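Local coordinates for protein xylose isomerase-like TIM barrel (Anabaena variabilis ATCC 29413, PDB 2QW5) that binds zinc and D-xylose and is probably a sugar or sugar phosphate isomerase or epimerase, at residues E153-K156 with V157-N161; G170-A173 with E174-V178; S197-I200 with E201-K204; E228-K231 with T232-Y236. All coordinates share one frame; numbering follows the deposited sequence. Where two conformers were deposited one is given.

Contact 1: residues E153-K156 with V157-N161; sequences EHLK and VRYAN
His-154 and Arg-158, one helical turn apart, form the polar side-chain pair of this contact. In the histidine conformer described, one of two modelled, Arg-158 NH1 donates to His-154 NE2 at 3.0 Å. The ring and guanidinium planes stand 86° apart, yet each group meets the other's nitrogen close to its own plane, so the N-H addresses the ring edge. The first torsion of Arg-158 (chi1 -58°) sets its CG 3.7 Å from His-154 NE2, and bends at chi2 and chi3 then fold the chain so that NH1 reaches that nitrogen. The other nitrogens are engaged elsewhere: NE bonds to Ser-97 OG and NH2 forms a salt bridge with Asp-95. A leucine in place of Arg-158 would probably leave Asp-95 without this countercharge and His-154 NE2 without this donor.

The salt bridge between the segment's own side chains lies on the exposed side: Lys-156 NZ sits 3.0 Å from Glu-153 OE2, on its syn side but somewhat out of the carboxylate plane, while the same oxygen also holds Arg-298 of the second subunit.

Apolar packing is carried by Leu-155, whose CB touches Tyr-159 CE2 at 3.8 Å. The carbonyl oxygen of Leu-155 approaches the tyrosine ring obliquely, 3.1 Å from Tyr-159 CD2.

Backbone bonds run from Tyr-159 N to Leu-155 O (2.8 Å) and from Ala-160 N to Lys-156 O (3.0 Å); one residue earlier, Arg-158 N bonds only weakly to His-154 O. This i to i+4 pattern is that of a regular alpha-helix, here the long outer helix 148-176 of a TIM barrel.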
loop_
_atom_site.group_PDB
_atom_site.type_symbol
_atom_site.label_atom_id
_atom_site.label_comp_id
_atom_site.label_asym_id
_atom_site.label_seq_id
_atom_site.Cartn_x
_atom_site.Cartn_y
_atom_site.Cartn_z
ATOM N N GLU A 153 -14.854 18.173 -6.855
ATOM C CA GLU A 153 -15.058 18.449 -8.290
ATOM C C GLU A 153 -15.263 17.150 -9.077
ATOM O O GLU A 153 -16.174 17.083 -9.913
ATOM C CB GLU A 153 -13.906 19.283 -8.882
ATOM C CG GLU A 153 -13.832 20.687 -8.350
ATOM C CD GLU A 153 -15.119 21.491 -8.650
ATOM O OE1 GLU A 153 -15.608 21.506 -9.809
ATOM O OE2 GLU A 153 -15.661 22.079 -7.707
ATOM N N HIS A 154 -14.436 16.136 -8.766
ATOM C CA HIS A 154 -14.522 14.779 -9.333
ATOM C C HIS A 154 -15.889 14.149 -9.042
ATOM O O HIS A 154 -16.533 13.538 -9.926
ATOM C CB HIS A 154 -13.410 13.889 -8.730
ATOM C CG HIS A 154 -13.472 12.442 -9.124
ATOM N ND1 HIS A 154 -12.704 11.915 -10.138
ATOM C CD2 HIS A 154 -14.178 11.406 -8.615
ATOM C CE1 HIS A 154 -12.966 10.628 -10.262
ATOM N NE2 HIS A 154 -13.859 10.300 -9.356
ATOM N N LEU A 155 -16.323 14.254 -7.779
ATOM C CA LEU A 155 -17.608 13.684 -7.370
ATOM C C LEU A 155 -18.834 14.272 -8.052
ATOM O O LEU A 155 -19.838 13.576 -8.164
ATOM C CB LEU A 155 -17.788 13.692 -5.857
ATOM C CG LEU A 155 -16.915 12.754 -5.021
ATOM C CD1 LEU A 155 -17.056 13.121 -3.544
ATOM C CD2 LEU A 155 -17.220 11.263 -5.280
ATOM N N LYS A 156 -18.771 15.532 -8.499
ATOM C CA LYS A 156 -19.914 16.133 -9.234
ATOM C C LYS A 156 -20.221 15.359 -10.503
ATOM O O LYS A 156 -21.394 15.151 -10.827
ATOM C CB LYS A 156 -19.656 17.591 -9.609
ATOM C CG LYS A 156 -19.518 18.555 -8.449
ATOM C CD LYS A 156 -19.083 19.934 -9.006
ATOM C CE LYS A 156 -18.905 20.940 -7.883
ATOM N NZ LYS A 156 -18.584 22.286 -8.418
ATOM N N VAL A 157 -19.166 14.905 -11.189
ATOM C CA VAL A 157 -19.313 14.145 -12.438
ATOM C C VAL A 157 -19.877 12.748 -12.129
ATOM O O VAL A 157 -20.771 12.284 -12.825
ATOM C CB VAL A 157 -17.991 14.045 -13.235
ATOM C CG1 VAL A 157 -18.195 13.264 -14.562
ATOM C CG2 VAL A 157 -17.413 15.409 -13.484
ATOM N N ARG A 158 -19.389 12.120 -11.050
ATOM C CA ARG A 158 -19.848 10.798 -10.633
ATOM C C ARG A 158 -21.314 10.843 -10.231
ATOM O O ARG A 158 -22.113 9.998 -10.675
ATOM C CB ARG A 158 -18.999 10.272 -9.460
ATOM C CG ARG A 158 -17.487 10.181 -9.752
ATOM C CD ARG A 158 -17.100 9.039 -10.703
ATOM N NE ARG A 158 -17.300 7.757 -10.020
ATOM C CZ ARG A 158 -16.457 7.188 -9.154
ATOM N NH1 ARG A 158 -15.271 7.722 -8.869
ATOM N NH2 ARG A 158 -16.802 6.041 -8.574
ATOM N N TYR A 159 -21.694 11.853 -9.446
ATOM C CA TYR A 159 -23.098 12.015 -9.050
ATOM C C TYR A 159 -24.007 12.246 -10.278
ATOM O O TYR A 159 -25.054 11.635 -10.369
ATOM C CB TYR A 159 -23.273 13.110 -7.996
ATOM C CG TYR A 159 -22.626 12.799 -6.648
ATOM C CD1 TYR A 159 -22.732 11.535 -6.055
ATOM C CD2 TYR A 159 -21.975 13.795 -5.932
ATOM C CE1 TYR A 159 -22.127 11.269 -4.794
ATOM C CE2 TYR A 159 -21.366 13.545 -4.679
ATOM C CZ TYR A 159 -21.462 12.289 -4.112
ATOM O OH TYR A 159 -20.872 12.083 -2.889
ATOM N N ALA A 160 -23.584 13.090 -11.229
ATOM C CA ALA A 160 -24.347 13.306 -12.492
ATOM C C ALA A 160 -24.522 12.006 -13.306
ATOM O O ALA A 160 -25.623 11.733 -13.830
ATOM C CB ALA A 160 -23.723 14.393 -13.338
ATOM N N ASN A 161 -23.472 11.194 -13.367
ATOM C CA ASN A 161 -23.526 9.885 -14.047
ATOM C C ASN A 161 -24.519 8.938 -13.385
ATOM O O ASN A 161 -25.209 8.201 -14.072
ATOM C CB ASN A 161 -22.178 9.148 -14.013
ATOM C CG ASN A 161 -21.084 9.839 -14.802
ATOM O OD1 ASN A 161 -21.355 10.646 -15.684
ATOM N ND2 ASN A 161 -19.817 9.492 -14.491
#

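Contact 2: residues G170-A173 with E174-V178; sequences GEYA and EIKKV
A Schellman motif ends helix 148-176 here, joining Ala-173 to Val-178 and Glu-174 to Lys-177. Val-178 N donates to Ala-173 O at 3.0 Å in an almost straight bond (177° at the hydrogen), reaching back over the last turn, and inside this loop Lys-177 N bonds to Glu-174 O at 3.1 Å. Lys-177 makes the reversal possible with a positive phi of 60°. The apolar contact usual for the motif is present as well: Ala-173 CB faces Val-178 CB at 4.4 Å across the loop. One turn earlier the helix is still regular, Glu-174 N bonding to Gly-170 O at 2.9 Å, whereas the bond from Lys-176 N to Tyr-172 O is weak.

In the barrel this cap turns the chain from the outer helix into strand 179-182, and Val-178 and Lys-176 pack against the preceding outer helix, 101-120.

Tyr-172 and Lys-176 lie alongside each other and point the same way. Lys-176 CG rests over one face of the tyrosine ring, 4.2 Å from its centroid, in a CH-pi contact, and CD continues the cover towards the phenol oxygen at 4.1 Å from OH. Bends at chi2 and chi3 of the lysine keep its methylenes on the ring. Both polar ends aim at Asp-116 on helix 101-120: Tyr-172 OH is hydrogen-bonded to OD1, while Lys-176 NZ makes only a long, weak ion pair with it. An alanine in place of Tyr-172 would strip the face from under the Lys-176 methylenes, is likely to set that chain free to turn, and would deprive Asp-116 of the phenol.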
loop_
_atom_site.group_PDB
_atom_site.type_symbol
_atom_site.label_atom_id
_atom_site.label_comp_id
_atom_site.label_asym_id
_atom_site.label_seq_id
_atom_site.Cartn_x
_atom_site.Cartn_y
_atom_site.Cartn_z
ATOM N N GLY A 170 -35.057 2.983 -8.956
ATOM C CA GLY A 170 -36.228 3.335 -8.110
ATOM C C GLY A 170 -37.553 2.865 -8.731
ATOM O O GLY A 170 -38.397 2.233 -8.082
ATOM N N GLU A 171 -37.730 3.154 -10.016
ATOM C CA GLU A 171 -38.930 2.684 -10.771
ATOM C C GLU A 171 -39.070 1.178 -10.713
ATOM O O GLU A 171 -40.150 0.682 -10.460
ATOM C CB GLU A 171 -38.854 3.117 -12.210
ATOM C CG GLU A 171 -38.995 4.629 -12.321
ATOM C CD GLU A 171 -38.717 5.177 -13.716
ATOM O OE1 GLU A 171 -38.440 4.407 -14.663
ATOM O OE2 GLU A 171 -38.752 6.412 -13.855
ATOM N N TYR A 172 -37.966 0.472 -10.923
ATOM C CA TYR A 172 -37.927 -0.990 -10.751
ATOM C C TYR A 172 -38.249 -1.441 -9.319
ATOM O O TYR A 172 -39.102 -2.315 -9.157
ATOM C CB TYR A 172 -36.583 -1.530 -11.183
ATOM C CG TYR A 172 -36.500 -3.046 -11.117
ATOM C CD1 TYR A 172 -37.096 -3.825 -12.110
ATOM C CD2 TYR A 172 -35.877 -3.704 -10.050
ATOM C CE1 TYR A 172 -37.065 -5.217 -12.051
ATOM C CE2 TYR A 172 -35.844 -5.111 -9.990
ATOM C CZ TYR A 172 -36.417 -5.854 -11.006
ATOM O OH TYR A 172 -36.422 -7.227 -11.011
ATOM N N ALA A 173 -37.596 -0.861 -8.299
ATOM C CA ALA A 173 -37.837 -1.228 -6.880
ATOM C C ALA A 173 -39.286 -0.982 -6.394
ATOM O O ALA A 173 -39.826 -1.732 -5.545
ATOM C CB ALA A 173 -36.839 -0.504 -5.959
ATOM N N GLU A 174 -39.908 0.054 -6.953
ATOM C CA GLU A 174 -41.303 0.403 -6.618
ATOM C C GLU A 174 -42.242 -0.739 -7.044
ATOM O O GLU A 174 -43.118 -1.161 -6.263
ATOM C CB GLU A 174 -41.694 1.769 -7.225
ATOM C CG GLU A 174 -42.970 2.359 -6.623
ATOM C CD GLU A 174 -43.389 3.711 -7.215
ATOM O OE1 GLU A 174 -42.836 4.148 -8.261
ATOM O OE2 GLU A 174 -44.301 4.319 -6.618
ATOM N N ILE A 175 -42.008 -1.310 -8.233
ATOM C CA ILE A 175 -42.776 -2.477 -8.712
ATOM C C ILE A 175 -42.582 -3.660 -7.734
ATOM O O ILE A 175 -43.538 -4.341 -7.373
ATOM C CB ILE A 175 -42.340 -2.905 -10.106
ATOM C CG1 ILE A 175 -42.706 -1.852 -11.157
ATOM C CG2 ILE A 175 -43.029 -4.190 -10.524
ATOM C CD1 ILE A 175 -42.171 -2.168 -12.492
ATOM N N LYS A 176 -41.343 -3.836 -7.268
ATOM C CA LYS A 176 -40.960 -4.889 -6.325
ATOM C C LYS A 176 -41.317 -4.635 -4.851
ATOM O O LYS A 176 -41.151 -5.537 -4.010
ATOM C CB LYS A 176 -39.423 -5.114 -6.418
ATOM C CG LYS A 176 -38.925 -5.511 -7.805
ATOM C CD LYS A 176 -39.406 -6.904 -8.270
ATOM C CE LYS A 176 -38.848 -8.041 -7.393
ATOM N NZ LYS A 176 -38.913 -9.342 -8.077
ATOM N N LYS A 177 -41.827 -3.443 -4.536
ATOM C CA LYS A 177 -42.149 -3.018 -3.164
ATOM C C LYS A 177 -40.920 -3.020 -2.188
ATOM O O LYS A 177 -41.020 -3.404 -1.016
ATOM C CB LYS A 177 -43.338 -3.811 -2.625
ATOM C CG LYS A 177 -44.579 -3.701 -3.516
ATOM C CD LYS A 177 -45.774 -4.452 -2.961
ATOM C CE LYS A 177 -47.072 -3.759 -3.335
ATOM N NZ LYS A 177 -47.194 -3.372 -4.764
ATOM N N VAL A 178 -39.772 -2.580 -2.712
ATOM C CA VAL A 178 -38.529 -2.468 -1.939
ATOM C C VAL A 178 -38.155 -1.003 -1.909
ATOM O O VAL A 178 -37.974 -0.377 -2.970
ATOM C CB VAL A 178 -37.387 -3.279 -2.596
ATOM C CG1 VAL A 178 -36.023 -2.944 -1.935
ATOM C CG2 VAL A 178 -37.747 -4.794 -2.608
#

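Contact 3: residues S197-I200 with E201-K204; sequences SQLI and EFLK
The Phe-202 ring is met obliquely by Leu-199 CD1, which lies 4.2 Å from its CD2, and beyond the segments the ring packs on Ile-182 and on Val-131. The other flat groups, at the ends of Gln-198 and Glu-201, lead away from the apolar side; the Gln-198 amide turns back, its OE1 accepting from the backbone N of Asn-194 and of Lys-195.

Leu-199 is the hub of the inner face. With CG anti to its backbone N (chi1 -176°), it sends CD1 towards Phe-202 and sets CG 4.2 Å from Leu-203 CD1. Leu-203, placed one turn on, folds the other way, CG anti to its carbonyl carbon, which brings that CG within 3.4 Å of Leu-199 O. Together the three side chains cover Ile-182 of strand 179-182, with the two leucines extending onto Val-213 of strand 211-216. Helix 196-203 is thereby packed on both strands of its beta-alpha-beta crossover, with the side chain of Leu-199 about 6 Å from that of the zinc ligand Glu-183.

The backbone keeps i to i+4 bonding: Glu-201 N to Ser-197 O at 3.0 Å, Phe-202 N to Gln-198 O at 3.1 Å and Leu-203 N to Leu-199 O at 2.9 Å. The next bond, Lys-204 N to Ile-200 O, is weak at 3.2 Å and bent to 130°. Phe-202 O accepts from Gln-163 NE2 of helix 148-176.

The side-chain contact between the segments is dispersive, while polarity is left to the backbone; this is consistent with an amphipathic helix whose apolar side packs on the barrel strands.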
loop_
_atom_site.group_PDB
_atom_site.type_symbol
_atom_site.label_atom_id
_atom_site.label_comp_id
_atom_site.label_asym_id
_atom_site.label_seq_id
_atom_site.Cartn_x
_atom_site.Cartn_y
_atom_site.Cartn_z
ATOM N N SER A 197 -26.309 16.339 3.792
ATOM C CA SER A 197 -26.437 17.486 2.829
ATOM C C SER A 197 -26.014 17.063 1.404
ATOM O O SER A 197 -26.644 17.465 0.396
ATOM C CB SER A 197 -25.626 18.708 3.298
ATOM O OG SER A 197 -24.240 18.405 3.361
ATOM N N GLN A 198 -24.960 16.247 1.324
ATOM C CA GLN A 198 -24.444 15.749 0.042
ATOM C C GLN A 198 -25.426 14.755 -0.594
ATOM O O GLN A 198 -25.597 14.752 -1.809
ATOM C CB GLN A 198 -23.058 15.091 0.237
ATOM C CG GLN A 198 -21.982 16.101 0.700
ATOM C CD GLN A 198 -20.716 15.492 1.234
ATOM O OE1 GLN A 198 -20.709 14.330 1.679
ATOM N NE2 GLN A 198 -19.610 16.263 1.168
ATOM N N LEU A 199 -26.011 13.865 0.214
ATOM C CA LEU A 199 -27.026 12.925 -0.299
ATOM C C LEU A 199 -28.337 13.639 -0.704
ATOM O O LEU A 199 -28.964 13.245 -1.684
ATOM C CB LEU A 199 -27.312 11.822 0.707
ATOM C CG LEU A 199 -28.265 10.708 0.293
ATOM C CD1 LEU A 199 -27.939 10.130 -1.083
ATOM C CD2 LEU A 199 -28.246 9.624 1.374
ATOM N N ILE A 200 -28.725 14.677 0.047
ATOM C CA ILE A 200 -29.915 15.458 -0.252
ATOM C C ILE A 200 -29.714 16.144 -1.600
ATOM O O ILE A 200 -30.623 16.109 -2.447
ATOM C CB ILE A 200 -30.286 16.442 0.857
ATOM C CG1 ILE A 200 -30.995 15.696 2.004
ATOM C CG2 ILE A 200 -31.252 17.520 0.342
ATOM C CD1 ILE A 200 -31.202 16.505 3.247
ATOM N N GLU A 201 -28.532 16.709 -1.815
ATOM C CA GLU A 201 -28.175 17.325 -3.112
ATOM C C GLU A 201 -28.228 16.319 -4.292
ATOM O O GLU A 201 -28.732 16.642 -5.371
ATOM C CB GLU A 201 -26.796 17.972 -3.010
ATOM C CG GLU A 201 -26.358 18.790 -4.264
ATOM C CD GLU A 201 -25.053 19.614 -4.055
ATOM O OE1 GLU A 201 -24.487 19.671 -2.916
ATOM O OE2 GLU A 201 -24.599 20.212 -5.060
ATOM N N PHE A 202 -27.723 15.102 -4.066
ATOM C CA PHE A 202 -27.760 14.029 -5.060
ATOM C C PHE A 202 -29.194 13.703 -5.441
ATOM O O PHE A 202 -29.523 13.609 -6.652
ATOM C CB PHE A 202 -27.061 12.750 -4.543
ATOM C CG PHE A 202 -27.214 11.551 -5.464
ATOM C CD1 PHE A 202 -26.427 11.429 -6.595
ATOM C CD2 PHE A 202 -28.168 10.574 -5.215
ATOM C CE1 PHE A 202 -26.573 10.344 -7.468
ATOM C CE2 PHE A 202 -28.333 9.465 -6.099
ATOM C CZ PHE A 202 -27.518 9.353 -7.213
ATOM N N LEU A 203 -30.028 13.507 -4.421
ATOM C CA LEU A 203 -31.444 13.172 -4.614
ATOM C C LEU A 203 -32.277 14.211 -5.358
ATOM O O LEU A 203 -33.300 13.834 -5.918
ATOM C CB LEU A 203 -32.117 12.784 -3.315
ATOM C CG LEU A 203 -31.620 11.465 -2.695
ATOM C CD1 LEU A 203 -32.129 11.377 -1.296
ATOM C CD2 LEU A 203 -32.015 10.207 -3.461
ATOM N N LYS A 204 -31.843 15.478 -5.387
ATOM C CA LYS A 204 -32.561 16.526 -6.131
ATOM C C LYS A 204 -32.646 16.156 -7.621
ATOM O O LYS A 204 -33.570 16.593 -8.308
ATOM C CB LYS A 204 -31.910 17.916 -5.935
ATOM C CG LYS A 204 -31.893 18.473 -4.477
ATOM C CD LYS A 204 -33.233 19.061 -4.013
ATOM C CE LYS A 204 -33.281 19.453 -2.509
ATOM N NZ LYS A 204 -32.264 20.358 -1.964
#

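Contact 4: residues E228-K231 with T232-Y236; sequences EIFK and TQVEY
Gln-233 starts beside the Phe-230 carbonyl and ends against the Ile-229 side chain. CB lies 3.5 Å from Phe-230 O, and CG, anti to the carbonyl carbon at chi1 -67°, drops beside Ile-229 O. CD then reaches Ile-229 CG2 at 3.8 Å, with NE2 over the same methyl, while OE1 turns to Phe-230 CA at 3.6 Å.

Ile-229 O is gripped twice: Gln-233 N arrives nearly along the C=O axis at 3.1 Å, and Thr-232 OG1 donates at 2.6 Å in the carbonyl plane, on a lone pair. The threonine hydroxyl gets there because chi1 of 70° sets it in the crowded position between backbone N and carbonyl carbon.

Val-234 CG2 sits over one face of the Phe-230 ring, 3.7 Å from the centroid and offset toward the rim, a CH-pi contact; its closest carbon is CZ at 3.4 Å. On the exposed side Lys-231 and Glu-235 probably attract only weakly, NZ lying 4.1 Å from OE2, too far for a salt bridge.

Helix 227-240 lies on the outside of the strand barrel, between helices 196-203 and 263-273. Phe-230 and Val-234 press inward on Ile-215 of strand 211-216 and laterally on helix 263-273, where the Phe-230 ring also meets that of Phe-266; Gln-233 leans on helix 196-203, and Trp-260 of the second subunit meets Phe-230 edge-to-face.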
loop_
_atom_site.group_PDB
_atom_site.type_symbol
_atom_site.label_atom_id
_atom_site.label_comp_id
_atom_site.label_asym_id
_atom_site.label_seq_id
_atom_site.Cartn_x
_atom_site.Cartn_y
_atom_site.Cartn_z
ATOM N N GLU A 228 -29.121 21.194 15.023
ATOM C CA GLU A 228 -30.061 22.176 14.434
ATOM C C GLU A 228 -30.252 21.937 12.948
ATOM O O GLU A 228 -31.387 21.852 12.485
ATOM C CB GLU A 228 -29.680 23.661 14.693
ATOM C CG GLU A 228 -29.683 24.097 16.141
ATOM C CD GLU A 228 -28.454 23.648 16.942
ATOM O OE1 GLU A 228 -27.389 23.276 16.360
ATOM O OE2 GLU A 228 -28.558 23.671 18.190
ATOM N N ILE A 229 -29.141 21.835 12.211
ATOM C CA ILE A 229 -29.174 21.529 10.779
ATOM C C ILE A 229 -29.762 20.121 10.560
ATOM O O ILE A 229 -30.595 19.940 9.702
ATOM C CB ILE A 229 -27.789 21.680 10.150
ATOM C CG1 ILE A 229 -27.410 23.173 10.145
ATOM C CG2 ILE A 229 -27.750 21.075 8.738
ATOM C CD1 ILE A 229 -25.911 23.450 9.970
ATOM N N PHE A 230 -29.388 19.152 11.394
ATOM C CA PHE A 230 -29.936 17.795 11.301
ATOM C C PHE A 230 -31.471 17.690 11.404
ATOM O O PHE A 230 -32.095 16.952 10.619
ATOM C CB PHE A 230 -29.303 16.925 12.368
ATOM C CG PHE A 230 -29.836 15.529 12.395
ATOM C CD1 PHE A 230 -29.582 14.664 11.328
ATOM C CD2 PHE A 230 -30.553 15.053 13.500
ATOM C CE1 PHE A 230 -30.043 13.350 11.360
ATOM C CE2 PHE A 230 -31.017 13.759 13.527
ATOM C CZ PHE A 230 -30.771 12.911 12.456
ATOM N N LYS A 231 -32.046 18.441 12.340
ATOM C CA LYS A 231 -33.486 18.530 12.528
ATOM C C LYS A 231 -34.184 19.025 11.242
ATOM O O LYS A 231 -35.213 18.481 10.857
ATOM C CB LYS A 231 -33.812 19.409 13.762
ATOM C CG LYS A 231 -35.315 19.497 14.098
ATOM C CD LYS A 231 -35.688 20.320 15.347
ATOM C CE LYS A 231 -37.229 20.557 15.377
ATOM N NZ LYS A 231 -37.754 21.217 16.598
ATOM N N THR A 232 -33.631 20.051 10.591
ATOM C CA THR A 232 -34.171 20.553 9.332
ATOM C C THR A 232 -34.095 19.495 8.203
ATOM O O THR A 232 -35.002 19.402 7.348
ATOM C CB THR A 232 -33.459 21.825 8.807
ATOM O OG1 THR A 232 -32.125 21.522 8.361
ATOM C CG2 THR A 232 -33.426 22.893 9.823
ATOM N N GLN A 233 -32.980 18.750 8.163
ATOM C CA GLN A 233 -32.784 17.688 7.173
ATOM C C GLN A 233 -33.780 16.526 7.423
ATOM O O GLN A 233 -34.376 16.010 6.464
ATOM C CB GLN A 233 -31.325 17.200 7.192
ATOM C CG GLN A 233 -30.331 18.237 6.719
ATOM C CD GLN A 233 -28.852 17.898 6.997
ATOM O OE1 GLN A 233 -28.499 17.273 8.015
ATOM N NE2 GLN A 233 -27.983 18.371 6.110
ATOM N N VAL A 234 -33.950 16.115 8.683
ATOM C CA VAL A 234 -34.940 15.077 9.031
ATOM C C VAL A 234 -36.372 15.469 8.601
ATOM O O VAL A 234 -37.075 14.696 7.915
ATOM C CB VAL A 234 -34.903 14.673 10.550
ATOM C CG1 VAL A 234 -36.085 13.810 10.898
ATOM C CG2 VAL A 234 -33.620 13.949 10.872
ATOM N N GLU A 235 -36.791 16.671 8.982
ATOM C CA GLU A 235 -38.122 17.177 8.606
ATOM C C GLU A 235 -38.291 17.252 7.075
ATOM O O GLU A 235 -39.338 16.888 6.563
ATOM C CB GLU A 235 -38.398 18.535 9.288
ATOM C CG GLU A 235 -38.470 18.434 10.842
ATOM C CD GLU A 235 -38.383 19.793 11.608
ATOM O OE1 GLU A 235 -38.041 20.864 11.021
ATOM O OE2 GLU A 235 -38.652 19.760 12.832
ATOM N N TYR A 236 -37.249 17.675 6.356
ATOM C CA TYR A 236 -37.290 17.743 4.893
ATOM C C TYR A 236 -37.464 16.350 4.265
ATOM O O TYR A 236 -38.274 16.157 3.376
ATOM C CB TYR A 236 -36.028 18.415 4.350
ATOM C CG TYR A 236 -35.954 18.413 2.845
ATOM C CD1 TYR A 236 -36.779 19.250 2.100
ATOM C CD2 TYR A 236 -35.086 17.551 2.158
ATOM C CE1 TYR A 236 -36.724 19.250 0.709
ATOM C CE2 TYR A 236 -35.031 17.540 0.752
ATOM C CZ TYR A 236 -35.850 18.401 0.047
ATOM O OH TYR A 236 -35.837 18.415 -1.317
#

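In the fold
All four contacts are one-turn arrangements within outer helices of the same barrel. Contact 1 is a surface contact; contacts 2, 3 and 4 are partly buried. Contacts 1 and 2 share helix 148-176, centres about 25 Å apart: charged pairs in its first half, an end cap in its last turn. Contacts 3 and 4 touch, Ile-200 and Lys-204 packing on Tyr-236 and Ser-197 on Gln-233, so helices 196-203 and 227-240 pack side by side. Contact 3 also meets contact 1, Phe-202 packing on the Tyr-159 backbone. Contacts 3 and 4 turn apolar side chains to the strands, contact 2 packs on helix 101-120, and contact 1 carries the salt bridges. Contacts 1 and 4 reach the second subunit.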